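Long-range contacts in exoglucanase A (Cellulomonas fimi, PDB 7CBD), which hydrolyses beta-1,4-glucosidic linkages of cellulose with inversion of anomeric configuration, releasing cellobiose from non-reducing ends, through the family 6 catalytic domain held in this chain: residues A13-N18 with G47-V52; L199-N204 with F261-F266; D227-D232 with S288-L293. All coordinates share one frame; numbering follows the deposited sequence. Where two conformers were deposited one is given.

Interaction 1: A13-N18 with G47-V52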
loop_
_atom_site.group_PDB
_atom_site.type_symbol
_atom_site.label_atom_id
_atom_site.label_comp_id
_atom_site.label_asym_id
_atom_site.label_seq_id
_atom_site.Cartn_x
_atom_site.Cartn_y
_atom_site.Cartn_z
ATOM N N ALA A 13 16.635 -12.361 -0.792
ATOM C CA ALA A 13 15.557 -13.049 -1.482
ATOM C C ALA A 13 15.138 -12.280 -2.730
ATOM O O ALA A 13 15.396 -11.083 -2.873
ATOM C CB ALA A 13 14.350 -13.206 -0.550
ATOM N N VAL A 14 14.472 -12.992 -3.627
ATOM C CA VAL A 14 13.751 -12.383 -4.733
ATOM C C VAL A 14 12.288 -12.248 -4.323
ATOM O O VAL A 14 11.841 -12.838 -3.341
ATOM C CB VAL A 14 13.925 -13.214 -6.036
ATOM C CG1 VAL A 14 13.302 -14.587 -5.890
ATOM C CG2 VAL A 14 13.393 -12.490 -7.254
ATOM N N GLN A 15 11.522 -11.467 -5.083
ATOM C CA GLN A 15 10.093 -11.313 -4.849
ATOM C C GLN A 15 9.291 -11.830 -6.040
ATOM O O GLN A 15 9.715 -11.719 -7.194
ATOM C CB GLN A 15 9.726 -9.852 -4.567
ATOM C CG GLN A 15 10.398 -9.290 -3.333
ATOM C CD GLN A 15 9.915 -7.884 -3.026
ATOM O OE1 GLN A 15 8.711 -7.628 -2.963
ATOM N NE2 GLN A 15 10.848 -6.965 -2.831
ATOM N N TYR A 16 8.116 -12.386 -5.752
ATOM C CA TYR A 16 7.243 -12.926 -6.792
ATOM C C TYR A 16 6.813 -11.849 -7.773
ATOM O O TYR A 16 6.390 -10.763 -7.370
ATOM C CB TYR A 16 5.990 -13.498 -6.137
ATOM C CG TYR A 16 4.918 -13.996 -7.088
ATOM C CD1 TYR A 16 5.111 -15.143 -7.838
ATOM C CD2 TYR A 16 3.693 -13.338 -7.201
ATOM C CE1 TYR A 16 4.131 -15.617 -8.693
ATOM C CE2 TYR A 16 2.699 -13.806 -8.048
ATOM C CZ TYR A 16 2.923 -14.955 -8.785
ATOM O OH TYR A 16 1.956 -15.456 -9.632
ATOM N N VAL A 17 6.873 -12.175 -9.060
ATOM C CA VAL A 17 6.339 -11.321 -10.117
ATOM C C VAL A 17 5.051 -11.952 -10.639
ATOM O O VAL A 17 5.039 -13.125 -11.040
ATOM C CB VAL A 17 7.374 -11.101 -11.233
ATOM C CG1 VAL A 17 6.794 -10.244 -12.345
ATOM C CG2 VAL A 17 8.619 -10.447 -10.656
ATOM N N ASN A 18 3.966 -11.179 -10.625
ATOM C CA ASN A 18 2.631 -11.652 -10.967
ATOM C C ASN A 18 2.449 -11.625 -12.480
ATOM O O ASN A 18 2.367 -10.541 -13.070
ATOM C CB ASN A 18 1.612 -10.754 -10.259
ATOM C CG ASN A 18 0.178 -11.078 -10.617
ATOM O OD1 ASN A 18 -0.098 -11.936 -11.455
ATOM N ND2 ASN A 18 -0.751 -10.388 -9.970
ATOM N N GLY A 47 8.291 -6.074 -15.333
ATOM C CA GLY A 47 9.159 -7.044 -14.705
ATOM C C GLY A 47 9.249 -6.945 -13.202
ATOM O O GLY A 47 9.958 -7.743 -12.585
ATOM N N GLN A 48 8.546 -5.996 -12.585
ATOM C CA GLN A 48 8.691 -5.748 -11.155
ATOM C C GLN A 48 7.673 -6.539 -10.335
ATOM O O GLN A 48 6.582 -6.846 -10.818
ATOM C CB GLN A 48 8.523 -4.259 -10.876
ATOM C CG GLN A 48 9.650 -3.450 -11.493
ATOM C CD GLN A 48 10.995 -3.890 -10.952
ATOM O OE1 GLN A 48 11.203 -3.870 -9.745
ATOM N NE2 GLN A 48 11.896 -4.330 -11.835
ATOM N N PRO A 49 8.029 -6.873 -9.090
ATOM C CA PRO A 49 7.144 -7.677 -8.231
ATOM C C PRO A 49 6.074 -6.822 -7.560
ATOM O O PRO A 49 6.367 -5.761 -7.001
ATOM C CB PRO A 49 8.109 -8.254 -7.186
ATOM C CG PRO A 49 9.154 -7.200 -7.052
ATOM C CD PRO A 49 9.329 -6.612 -8.446
ATOM N N THR A 50 4.834 -7.316 -7.586
ATOM C CA THR A 50 3.692 -6.669 -6.953
ATOM C C THR A 50 2.936 -7.691 -6.113
ATOM O O THR A 50 2.999 -8.899 -6.361
ATOM C CB THR A 50 2.725 -6.087 -8.000
ATOM O OG1 THR A 50 2.342 -7.114 -8.925
ATOM C CG2 THR A 50 3.362 -4.936 -8.759
ATOM N N ALA A 51 2.198 -7.198 -5.124
ATOM C CA ALA A 51 1.438 -8.088 -4.262
ATOM C C ALA A 51 0.163 -8.556 -4.950
ATOM O O ALA A 51 -0.442 -7.838 -5.754
ATOM C CB ALA A 51 1.076 -7.395 -2.952
ATOM N N VAL A 52 -0.249 -9.771 -4.604
ATOM C CA VAL A 52 -1.528 -10.320 -5.030
ATOM C C VAL A 52 -2.550 -10.047 -3.934
ATOM O O VAL A 52 -2.340 -10.416 -2.771
ATOM C CB VAL A 52 -1.407 -11.826 -5.316
ATOM C CG1 VAL A 52 -2.786 -12.427 -5.554
ATOM C CG2 VAL A 52 -0.485 -12.050 -6.505
HETATM O O HOH W 1 6.999 -5.801 -4.236
HETATM O O HOH W 2 5.162 -10.318 -4.873
HETATM O O HOH W 3 4.290 -8.439 -10.336
HETATM O O HOH W 4 -0.211 -7.966 -8.457
#
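Pro49 packs on the Gln15 side chain and on the carbonyl of Tyr16, its CB 3.0 Å from Tyr16 O and its CG against the CB of Gln15. The Gln15 side chain can be followed outward from there. Its CB meets Pro49 CB at 3.5 Å; the chain then runs extended past the pyrrolidine ring, CD and OE1 both skirting Pro49 CG. At the tip OE1 accepts from water 1, which also donates to Pro49 O, and from Asn90 ND2 on strand 87-93, so two donors hold this oxygen. Val17 straddles the neighbouring peptides: with CG1 anti to the backbone N (chi1 178°), CG2 falls beside that N and reaches Gly47 O at 3.6 Å, while CG1 meets Gln48 O at 3.7 Å. An alanine here would probably open a gap beside the Gly47 and Gln48 carbonyls and deprive Pro49 CB of its contact with CG2. Farther along, Val52 CG2 touches the edge of the Tyr16 ring at CE2, 3.9 Å away, and also meets Asn18 ND2, the Asn18 and Val52 side chains crossing at about a right angle.

The polar link is carried by water. Water 2 donates to Tyr16 O and Thr50 O. Water 3 accepts from Asn18 N, donates to Gln48 O and is hydrogen-bonded to Thr50 OG1 at 2.7 Å; water 4 ties Asn18 ND2 to Ala51 O and the same hydroxyl. Asn18 OD1 meanwhile caps Thr20 N at the start of helix 19-30. End to end, residues 15-18 and 47-52 run 81° apart, and strands 14-15 and 52-54 each pair in parallel with strand 87-93, an arrangement that belongs to the distorted alpha/beta barrel of glycoside hydrolase family 6.

Interaction 2: L199-N204 with F261-F266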
loop_
_atom_site.group_PDB
_atom_site.type_symbol
_atom_site.label_atom_id
_atom_site.label_comp_id
_atom_site.label_asym_id
_atom_site.label_seq_id
_atom_site.Cartn_x
_atom_site.Cartn_y
_atom_site.Cartn_z
ATOM N N LEU A 199 -1.578 9.232 10.248
ATOM C CA LEU A 199 -1.219 8.905 11.622
ATOM C C LEU A 199 0.047 9.596 12.117
ATOM O O LEU A 199 0.519 9.272 13.209
ATOM C CB LEU A 199 -1.098 7.384 11.796
ATOM C CG LEU A 199 -2.319 6.585 11.333
ATOM C CD1 LEU A 199 -2.026 5.099 11.354
ATOM C CD2 LEU A 199 -3.542 6.931 12.196
ATOM N N GLY A 200 0.607 10.543 11.361
ATOM C CA GLY A 200 1.882 11.123 11.756
ATOM C C GLY A 200 1.820 11.995 12.999
ATOM O O GLY A 200 2.818 12.113 13.723
ATOM N N TRP A 201 0.675 12.634 13.250
ATOM C CA TRP A 201 0.493 13.428 14.463
ATOM C C TRP A 201 0.700 12.559 15.697
ATOM O O TRP A 201 0.228 11.423 15.752
ATOM C CB TRP A 201 -0.929 14.001 14.501
ATOM C CG TRP A 201 -1.231 14.924 13.354
ATOM C CD1 TRP A 201 -1.080 16.283 13.334
ATOM C CD2 TRP A 201 -1.730 14.556 12.058
ATOM N NE1 TRP A 201 -1.443 16.779 12.105
ATOM C CE2 TRP A 201 -1.856 15.743 11.308
ATOM C CE3 TRP A 201 -2.090 13.341 11.464
ATOM C CZ2 TRP A 201 -2.323 15.749 9.992
ATOM C CZ3 TRP A 201 -2.541 13.347 10.147
ATOM C CH2 TRP A 201 -2.653 14.544 9.428
ATOM N N ASP A 202 1.392 13.113 16.705
ATOM C CA ASP A 202 1.555 12.404 17.975
ATOM C C ASP A 202 0.216 11.921 18.523
ATOM O O ASP A 202 0.117 10.810 19.064
ATOM C CB ASP A 202 2.199 13.321 19.019
ATOM C CG ASP A 202 3.684 13.520 18.810
ATOM O OD1 ASP A 202 4.275 12.860 17.935
ATOM O OD2 ASP A 202 4.271 14.339 19.550
ATOM N N SER A 203 -0.824 12.741 18.404
ATOM C CA SER A 203 -2.122 12.378 18.960
ATOM C C SER A 203 -2.767 11.199 18.239
ATOM O O SER A 203 -3.717 10.614 18.770
ATOM C CB SER A 203 -3.054 13.578 18.894
ATOM O OG SER A 203 -2.991 14.133 17.598
ATOM N N ASN A 204 -2.296 10.853 17.040
ATOM C CA ASN A 204 -2.770 9.674 16.328
ATOM C C ASN A 204 -1.775 8.522 16.375
ATOM O O ASN A 204 -2.174 7.366 16.546
ATOM C CB ASN A 204 -3.076 10.017 14.866
ATOM C CG ASN A 204 -4.297 10.917 14.718
ATOM O OD1 ASN A 204 -5.025 11.171 15.679
ATOM N ND2 ASN A 204 -4.530 11.399 13.499
ATOM N N PHE A 261 -0.974 22.404 4.211
ATOM C CA PHE A 261 -0.753 21.043 3.746
ATOM C C PHE A 261 -0.410 20.092 4.887
ATOM O O PHE A 261 -0.787 18.915 4.841
ATOM C CB PHE A 261 0.346 21.021 2.688
ATOM C CG PHE A 261 0.443 19.718 1.945
ATOM C CD1 PHE A 261 -0.540 19.345 1.039
ATOM C CD2 PHE A 261 1.509 18.855 2.163
ATOM C CE1 PHE A 261 -0.450 18.149 0.349
ATOM C CE2 PHE A 261 1.608 17.660 1.469
ATOM C CZ PHE A 261 0.628 17.307 0.568
ATOM N N TYR A 262 0.309 20.560 5.910
ATOM C CA TYR A 262 0.783 19.631 6.929
ATOM C C TYR A 262 -0.018 19.647 8.226
ATOM O O TYR A 262 0.046 18.668 8.973
ATOM C CB TYR A 262 2.286 19.803 7.201
ATOM C CG TYR A 262 3.142 19.314 6.058
ATOM C CD1 TYR A 262 3.062 18.002 5.612
ATOM C CD2 TYR A 262 4.015 20.173 5.410
ATOM C CE1 TYR A 262 3.836 17.561 4.557
ATOM C CE2 TYR A 262 4.798 19.747 4.356
ATOM C CZ TYR A 262 4.708 18.442 3.931
ATOM O OH TYR A 262 5.488 18.032 2.874
ATOM N N GLU A 263 -0.761 20.713 8.524
ATOM C CA GLU A 263 -1.682 20.710 9.671
ATOM C C GLU A 263 -0.967 20.343 10.975
ATOM O O GLU A 263 -1.494 19.601 11.806
ATOM C CB GLU A 263 -2.880 19.778 9.435
ATOM C CG GLU A 263 -3.739 20.136 8.228
ATOM C CD GLU A 263 -4.855 19.130 7.951
ATOM O OE1 GLU A 263 -4.769 17.968 8.406
ATOM O OE2 GLU A 263 -5.820 19.505 7.248
ATOM N N TRP A 264 0.253 20.851 11.147
ATOM C CA TRP A 264 1.099 20.696 12.342
ATOM C C TRP A 264 1.784 19.327 12.464
ATOM O O TRP A 264 2.483 19.089 13.455
ATOM C CB TRP A 264 0.395 21.068 13.660
ATOM C CG TRP A 264 -0.125 22.489 13.694
ATOM C CD1 TRP A 264 -1.364 22.921 13.307
ATOM C CD2 TRP A 264 0.578 23.654 14.147
ATOM N NE1 TRP A 264 -1.473 24.281 13.490
ATOM C CE2 TRP A 264 -0.296 24.754 14.006
ATOM C CE3 TRP A 264 1.860 23.874 14.658
ATOM C CZ2 TRP A 264 0.073 26.051 14.359
ATOM C CZ3 TRP A 264 2.224 25.165 15.008
ATOM C CH2 TRP A 264 1.333 26.236 14.854
ATOM N N ASN A 265 1.606 18.432 11.499
ATOM C CA ASN A 265 2.251 17.123 11.508
ATOM C C ASN A 265 3.762 17.284 11.318
ATOM O O ASN A 265 4.206 18.031 10.449
ATOM C CB ASN A 265 1.673 16.353 10.319
ATOM C CG ASN A 265 1.879 14.858 10.388
ATOM O OD1 ASN A 265 2.785 14.345 11.048
ATOM N ND2 ASN A 265 1.020 14.138 9.672
ATOM N N PHE A 266 4.560 16.565 12.125
ATOM C CA PHE A 266 6.014 16.546 11.946
ATOM C C PHE A 266 6.487 15.523 10.919
ATOM O O PHE A 266 7.669 15.540 10.551
ATOM C CB PHE A 266 6.736 16.220 13.258
ATOM C CG PHE A 266 6.859 17.379 14.201
ATOM C CD1 PHE A 266 7.853 18.332 14.035
ATOM C CD2 PHE A 266 6.001 17.492 15.281
ATOM C CE1 PHE A 266 7.971 19.392 14.921
ATOM C CE2 PHE A 266 6.117 18.545 16.170
ATOM C CZ PHE A 266 7.111 19.493 15.989
HETATM O O HOH W 5 3.924 14.633 14.241
#
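Trp201 lays its indole against the side chain of Asn265, and this is the dense half of the contact. Asn265 CB sits over one face of the five-membered ring, 3.9 Å from its centroid, a CH-pi contact. The amide follows across the indole on that face, with ND2 3.4 Å above the ring plane and over its centre, the amide and ring planes 34° apart. Asn265 CG, anti to the backbone N (chi1 -162°), lies beside Trp201 N, and OD1 comes within 3.2 Å of Gly200 C. At the ring's edge, NE1 donates to Glu263 O at 2.8 Å; the bond is nearly straight, 165° at the hydrogen, with the oxygen in the indole plane and the donor above the carbonyl plane.

The outer side is sparser and more exposed. Of the Glu263 carboxylate, tilted against the indole plane, OE1 meets the rim at Trp201 CZ2, while OE2 bonds His330. Gly200 O and the exposed Phe266 meet through water 5, which donates to the first and accepts from Phe266 N.

Chemically, the indole uses its N-H on the type I' turn from Tyr262 to Asn265 and its face on the last residue of that turn. Asn265 ND2 donates to Ser196 O and OD1 accepts from Asp267 N, which probably holds the amide fixed against the indole face.

Interaction 3: D227-D232 with S288-L293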
loop_
_atom_site.group_PDB
_atom_site.type_symbol
_atom_site.label_atom_id
_atom_site.label_comp_id
_atom_site.label_asym_id
_atom_site.label_seq_id
_atom_site.Cartn_x
_atom_site.Cartn_y
_atom_site.Cartn_z
ATOM N N ASP A 227 5.330 -9.898 12.495
ATOM C CA ASP A 227 6.737 -9.814 12.121
ATOM C C ASP A 227 7.187 -8.389 11.837
ATOM O O ASP A 227 8.363 -8.059 12.040
ATOM C CB ASP A 227 6.980 -10.700 10.907
ATOM C CG ASP A 227 6.794 -12.157 11.236
ATOM O OD1 ASP A 227 7.688 -12.747 11.880
ATOM O OD2 ASP A 227 5.740 -12.706 10.874
ATOM N N GLY A 228 6.277 -7.535 11.389
ATOM C CA GLY A 228 6.648 -6.186 11.028
ATOM C C GLY A 228 5.421 -5.394 10.649
ATOM O O GLY A 228 4.285 -5.824 10.868
ATOM N N PHE A 229 5.668 -4.228 10.061
ATOM C CA PHE A 229 4.623 -3.258 9.757
ATOM C C PHE A 229 4.877 -2.669 8.377
ATOM O O PHE A 229 6.023 -2.541 7.951
ATOM C CB PHE A 229 4.611 -2.165 10.832
ATOM C CG PHE A 229 4.324 -2.705 12.199
ATOM C CD1 PHE A 229 3.025 -2.767 12.673
ATOM C CD2 PHE A 229 5.348 -3.210 12.997
ATOM C CE1 PHE A 229 2.749 -3.305 13.920
ATOM C CE2 PHE A 229 5.080 -3.752 14.237
ATOM C CZ PHE A 229 3.782 -3.794 14.699
ATOM N N VAL A 230 3.802 -2.312 7.673
ATOM C CA VAL A 230 3.921 -1.770 6.319
ATOM C C VAL A 230 3.129 -0.470 6.208
ATOM O O VAL A 230 1.963 -0.405 6.620
ATOM C CB VAL A 230 3.510 -2.797 5.237
ATOM C CG1 VAL A 230 2.124 -3.376 5.490
ATOM C CG2 VAL A 230 3.620 -2.199 3.842
ATOM N N SER A 231 3.776 0.566 5.673
ATOM C CA SER A 231 3.144 1.866 5.498
ATOM C C SER A 231 2.931 2.184 4.022
ATOM O O SER A 231 3.548 1.586 3.131
ATOM C CB SER A 231 3.950 2.987 6.169
ATOM O OG SER A 231 4.968 3.486 5.316
ATOM N N ASP A 232 2.028 3.135 3.783
ATOM C CA ASP A 232 1.767 3.727 2.477
ATOM C C ASP A 232 1.056 2.775 1.529
ATOM O O ASP A 232 1.017 3.056 0.315
ATOM C CB ASP A 232 3.054 4.259 1.818
ATOM C CG ASP A 232 2.909 5.645 1.205
ATOM O OD1 ASP A 232 1.897 6.340 1.433
ATOM O OD2 ASP A 232 3.871 6.047 0.503
ATOM N N SER A 288 12.445 -4.857 19.488
ATOM C CA SER A 288 13.147 -3.950 18.584
ATOM C C SER A 288 13.402 -4.570 17.216
ATOM O O SER A 288 13.652 -3.836 16.251
ATOM C CB SER A 288 14.452 -3.469 19.220
ATOM O OG SER A 288 15.347 -4.546 19.420
ATOM N N SER A 289 13.343 -5.900 17.109
ATOM C CA SER A 289 13.591 -6.617 15.864
ATOM C C SER A 289 12.493 -6.429 14.823
ATOM O O SER A 289 12.686 -6.840 13.677
ATOM C CB SER A 289 13.742 -8.109 16.170
ATOM O OG SER A 289 12.659 -8.571 16.964
ATOM N N ILE A 290 11.345 -5.847 15.179
ATOM C CA ILE A 290 10.318 -5.617 14.165
ATOM C C ILE A 290 10.909 -4.809 13.015
ATOM O O ILE A 290 11.723 -3.898 13.219
ATOM C CB ILE A 290 9.059 -4.939 14.738
ATOM C CG1 ILE A 290 9.410 -3.607 15.422
ATOM C CG2 ILE A 290 8.305 -5.904 15.666
ATOM C CD1 ILE A 290 8.221 -2.688 15.696
ATOM N N GLY A 291 10.508 -5.157 11.794
ATOM C CA GLY A 291 10.957 -4.460 10.605
ATOM C C GLY A 291 9.815 -3.758 9.904
ATOM O O GLY A 291 8.640 -4.075 10.125
ATOM N N MET A 292 10.152 -2.807 9.042
ATOM C CA MET A 292 9.177 -1.948 8.392
ATOM C C MET A 292 9.271 -2.112 6.883
ATOM O O MET A 292 10.350 -2.344 6.333
ATOM C CB MET A 292 9.417 -0.466 8.746
ATOM C CG MET A 292 9.649 -0.220 10.241
ATOM S SD MET A 292 8.291 -0.680 11.338
ATOM C CE MET A 292 7.225 0.721 11.055
ATOM N N LEU A 293 8.125 -1.978 6.221
ATOM C CA LEU A 293 8.045 -1.922 4.770
ATOM C C LEU A 293 7.369 -0.619 4.369
ATOM O O LEU A 293 6.512 -0.115 5.097
ATOM C CB LEU A 293 7.188 -3.061 4.205
ATOM C CG LEU A 293 7.585 -4.492 4.545
ATOM C CD1 LEU A 293 6.524 -5.447 4.036
ATOM C CD2 LEU A 293 8.942 -4.836 3.937
#
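Two neighbouring parallel strands of the central barrel sheet meet here, 228-231 and 291-293, their axes 4.6 Å apart at the closest and 23° from parallel. The register pairs Gly228 with Gly291, Phe229 with Met292 and Val230 with Leu293. Phe229 N donates to Gly291 O at 3.0 Å, and Phe229 O accepts from Leu293 N at 2.8 Å; in both, the donor sits nearly along the C=O axis. Ser231 N then donates to Leu293 O at 2.9 Å. The CA-H groups of Met292 and Val230 add contacts to Phe229 O and Leu293 O respectively, giving each of these carbonyls a second, weaker partner. Gly228 CA lies close to Gly291 O, and a CB on Gly228 would clash with that oxygen.

On one face of the sheet, Ile290 CD1 reaches Phe229 CE2 at 3.6 Å, approaching the ring obliquely. The Met292 chain folds at its second and third torsions (chi3 -78°), setting CE beside Phe229 CB, and its SD makes an oblique Met-aromatic contact with the ring, 5.4 Å from the centroid. Phe229 also packs edge-to-face on Phe286 and touches Leu281 of helix 270-283. On the other face, Val230 CG2 meets Leu293 CB at 3.7 Å, and Leu293 continues onto strand 358-362. The Val230 side chain is about 11 Å from that of Asp149, the predicted proton donor. The Phe229 face toward the surrounding helices, and the face with Val230 and Leu293 turned to the barrel interior, where Leu293 also meets Tyr190, make the arrangement of the distorted alpha/beta barrel of family 6 glycoside hydrolases.

Interaction 1 closes before the other two open, whereas interactions 2 and 3 cross along the chain: 199-204, 227-232, 261-266 and 288-293 follow in that order. Interactions 1 and 3 reach the same mixed sheet, with centres about 19 Å apart and nearest atoms about 7 Å apart. Interaction 2 joins the start of helix 202-218 to a loop before helix 270-283, its centre about 20 Å from that of interaction 3 and about 33 Å from that of interaction 1, on the opposite side of the chain's centre from the latter. Helix 202-218 leads from interaction 2 into strand 228-231, so the crossed pair ties consecutive strand-helix units of the catalytic domain together at two levels, within the sheet and outside it.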